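Local coordinates for TadZ (Pseudomonas aeruginosa, PDB 4LDA), which probably takes part in pilus assembly and may bind and hydrolyse ATP as a whole protein, of which this is the receiver-like N-terminal domain, at residues Q20-S25 / A108-L113. Numbering follows the deposited sequence.
With SO4 (sulfate ion), chain J.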
ATOM      1  N   GLN A  20      -9.106   4.478   5.303  1.00 53.97           N
ATOM      2  CA  GLN A  20     -10.025   5.498   4.791  1.00 53.98           C
ATOM      3  C   GLN A  20     -10.201   6.662   5.754  1.00 56.52           C
ATOM      4  O   GLN A  20     -10.196   7.813   5.313  1.00 56.28           O
ATOM      5  CB  GLN A  20     -11.403   4.895   4.473  1.00 56.65           C
ATOM      6  CG  GLN A  20     -11.407   4.128   3.162  1.00 76.26           C
ATOM      7  CD  GLN A  20     -12.668   3.360   2.831  1.00 86.68           C
ATOM      8  OE1 GLN A  20     -13.457   2.988   3.701  1.00 83.97           O
ATOM      9  NE2 GLN A  20     -12.798   2.961   1.574  1.00 71.48           N
ATOM     10  N   ASN A  21     -10.368   6.368   7.050  1.00 53.03           N
ATOM     11  CA  ASN A  21     -10.583   7.372   8.089  1.00 53.54           C
ATOM     12  C   ASN A  21      -9.330   8.168   8.364  1.00 58.04           C
ATOM     13  O   ASN A  21      -9.423   9.385   8.495  1.00 60.21           O
ATOM     14  CB  ASN A  21     -11.080   6.719   9.390  1.00 56.18           C
ATOM     15  CG  ASN A  21     -12.498   6.173   9.320  1.00 76.40           C
ATOM     16  OD1 ASN A  21     -13.325   6.573   8.482  1.00 75.47           O
ATOM     17  ND2 ASN A  21     -12.831   5.270  10.226  1.00 67.30           N
ATOM     18  N   SER A  22      -8.167   7.499   8.439  1.00 53.11           N
ATOM     19  CA  SER A  22      -6.882   8.144   8.703  1.00 51.56           C
ATOM     20  C   SER A  22      -6.449   9.045   7.553  1.00 55.70           C
ATOM     21  O   SER A  22      -5.891  10.125   7.814  1.00 56.90           O
ATOM     22  CB  SER A  22      -5.798   7.098   8.952  1.00 51.70           C
ATOM     23  OG  SER A  22      -6.139   6.226  10.015  1.00 54.35           O
ATOM     24  N   LEU A  23      -6.708   8.618   6.293  1.00 49.09           N
ATOM     25  CA  LEU A  23      -6.229   9.340   5.118  1.00 48.68           C
ATOM     26  C   LEU A  23      -7.276  10.220   4.460  1.00 54.52           C
ATOM     27  O   LEU A  23      -7.003  10.756   3.385  1.00 55.78           O
ATOM     28  CB  LEU A  23      -5.702   8.326   4.079  1.00 48.14           C
ATOM     29  CG  LEU A  23      -4.427   7.558   4.494  1.00 50.20           C
ATOM     30  CD1 LEU A  23      -4.088   6.461   3.500  1.00 49.47           C
ATOM     31  CD2 LEU A  23      -3.297   8.485   4.661  1.00 46.87           C
ATOM     32  N   ALA A  24      -8.417  10.444   5.118  1.00 52.05           N
ATOM     33  CA  ALA A  24      -9.541  11.219   4.609  1.00 52.88           C
ATOM     34  C   ALA A  24      -9.133  12.646   4.133  1.00 58.57           C
ATOM     35  O   ALA A  24      -9.634  13.125   3.110  1.00 59.68           O
ATOM     36  CB  ALA A  24     -10.617  11.313   5.674  1.00 54.59           C
ATOM     37  N   SER A  25      -8.243  13.306   4.860  1.00 56.90           N
ATOM     38  CA  SER A  25      -7.713  14.649   4.537  1.00 57.31           C
ATOM     39  C   SER A  25      -6.754  14.624   3.313  1.00 58.03           C
ATOM     40  O   SER A  25      -6.667  15.607   2.601  1.00 58.17           O
ATOM     41  CB  SER A  25      -6.975  15.233   5.744  1.00 59.80           C
ATOM     42  OG  SER A  25      -5.964  14.349   6.220  1.00 63.84           O
ATOM     43  N   ALA A 108      -2.226   1.763  13.819  1.00 54.59           N
ATOM     44  CA  ALA A 108      -1.274   2.840  14.108  1.00 54.18           C
ATOM     45  C   ALA A 108      -2.003   4.189  14.089  1.00 58.11           C
ATOM     46  O   ALA A 108      -3.017   4.316  13.411  1.00 55.97           O
ATOM     47  CB  ALA A 108      -0.141   2.821  13.099  1.00 54.11           C
ATOM     48  N   ARG A 109      -1.510   5.193  14.830  1.00 55.82           N
ATOM     49  CA  ARG A 109      -2.119   6.531  14.869  1.00 55.30           C
ATOM     50  C   ARG A 109      -2.325   7.080  13.454  1.00 60.57           C
ATOM     51  O   ARG A 109      -1.479   6.848  12.584  1.00 61.56           O
ATOM     52  CB  ARG A 109      -1.235   7.503  15.684  1.00 54.32           C
ATOM     53  CG  ARG A 109      -1.189   7.167  17.149  1.00 69.61           C
ATOM     54  CD  ARG A 109      -0.268   8.087  17.911  1.00 98.30           C
ATOM     55  NE  ARG A 109      -0.205   7.703  19.322  1.00117.46           N
ATOM     56  CZ  ARG A 109       0.527   8.326  20.239  1.00136.48           C
ATOM     57  NH1 ARG A 109       1.272   9.373  19.906  1.00126.95           N
ATOM     58  NH2 ARG A 109       0.520   7.906  21.498  1.00123.11           N
ATOM     59  N   ALA A 110      -3.431   7.816  13.227  1.00 56.76           N
ATOM     60  CA  ALA A 110      -3.726   8.419  11.930  1.00 55.56           C
ATOM     61  C   ALA A 110      -2.597   9.354  11.452  1.00 59.16           C
ATOM     62  O   ALA A 110      -2.311   9.380  10.260  1.00 58.73           O
ATOM     63  CB  ALA A 110      -5.034   9.195  12.004  1.00 57.29           C
ATOM     64  N   SER A 111      -1.929  10.068  12.388  1.00 56.70           N
ATOM     65  CA  SER A 111      -0.836  11.008  12.108  1.00 56.42           C
ATOM     66  C   SER A 111       0.383  10.281  11.500  1.00 62.05           C
ATOM     67  O   SER A 111       1.144  10.900  10.754  1.00 62.06           O
ATOM     68  CB  SER A 111      -0.433  11.769  13.370  1.00 58.10           C
ATOM     69  OG  SER A 111      -0.025  10.895  14.406  1.00 66.22           O
ATOM     70  N   GLU A 112       0.538   8.973  11.781  1.00 58.77           N
ATOM     71  CA  GLU A 112       1.617   8.163  11.235  1.00 57.92           C
ATOM     72  C   GLU A 112       1.373   7.881   9.769  1.00 60.22           C
ATOM     73  O   GLU A 112       2.332   7.856   8.992  1.00 61.14           O
ATOM     74  CB  GLU A 112       1.769   6.852  12.007  1.00 59.79           C
ATOM     75  CG  GLU A 112       2.284   7.010  13.436  1.00 74.06           C
ATOM     76  CD  GLU A 112       2.474   5.704  14.184  1.00112.36           C
ATOM     77  OE1 GLU A 112       3.066   4.765  13.602  1.00113.02           O
ATOM     78  OE2 GLU A 112       2.077   5.641  15.372  1.00112.89           O
ATOM     79  N   LEU A 113       0.097   7.722   9.382  1.00 55.08           N
ATOM     80  CA  LEU A 113      -0.318   7.461   8.004  1.00 54.69           C
ATOM     81  C   LEU A 113      -0.248   8.723   7.167  1.00 55.93           C
ATOM     82  O   LEU A 113       0.249   8.658   6.056  1.00 55.60           O
ATOM     83  CB  LEU A 113      -1.740   6.863   7.949  1.00 55.38           C
ATOM     84  CG  LEU A 113      -1.815   5.321   7.909  1.00 59.96           C
ATOM     85  CD1 LEU A 113      -1.227   4.706   9.155  1.00 60.98           C
ATOM     86  CD2 LEU A 113      -3.212   4.882   7.807  1.00 60.86           C
TER
HETATM   87  S   SO4 J 202      -3.561  10.970  15.920  1.00138.62           S
HETATM   88  O1  SO4 J 202      -4.304  11.101  17.176  1.00139.76           O
HETATM   89  O2  SO4 J 202      -3.942   9.705  15.281  1.00138.67           O
HETATM   90  O3  SO4 J 202      -3.881  12.076  15.007  1.00137.39           O
HETATM   91  O4  SO4 J 202      -2.128  10.987  16.234  1.00139.24           O
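With chi1 of -57°, Ser-22 sets OG beside its own backbone N, and the hydroxyl is hydrogen-bonded to the carbonyl O of Trp-18, one turn back in helix 13-22. The polar end of the serine is thus engaged within its own helix, and what it offers to segment 108-113 is mainly van der Waals surface. Its CB lies 3.6 Å from CD2 of Leu-113. Its OG rests 3.7 Å from CB of Ala-110. Here the CA atoms of the two segments come nearest, 4.5 Å between those of Ser-22 and Ala-110. The small side chains on both sides are consistent with so close an approach. Leu-23, the first residue to leave helical geometry, has CG beside its backbone N (chi1 -67°). Its CD2 packs alongside CB of Leu-113 at 4.0 Å, and also touches the carbonyl O of that residue. Leu-113 therefore sits against both Ser-22 and Leu-23, and also reaches Trp-18 and Leu-19. A sulfate, probably from the crystallisation liquor, lies at the start of helix 110-121: Ser-111 OG donates to its O4 over 2.8 Å. Ala-110 N makes a weak, bent bond to O2 (121° at the hydrogen). A helix N-terminus would be expected to favour such an anion. The contact joins the C-terminal end of helix 13-22 to the N-terminal end of helix 110-121, neighbours on one face of the five-stranded parallel sheet, whose 2-1-3-4-5 strand order is that of the CheY-like receiver fold.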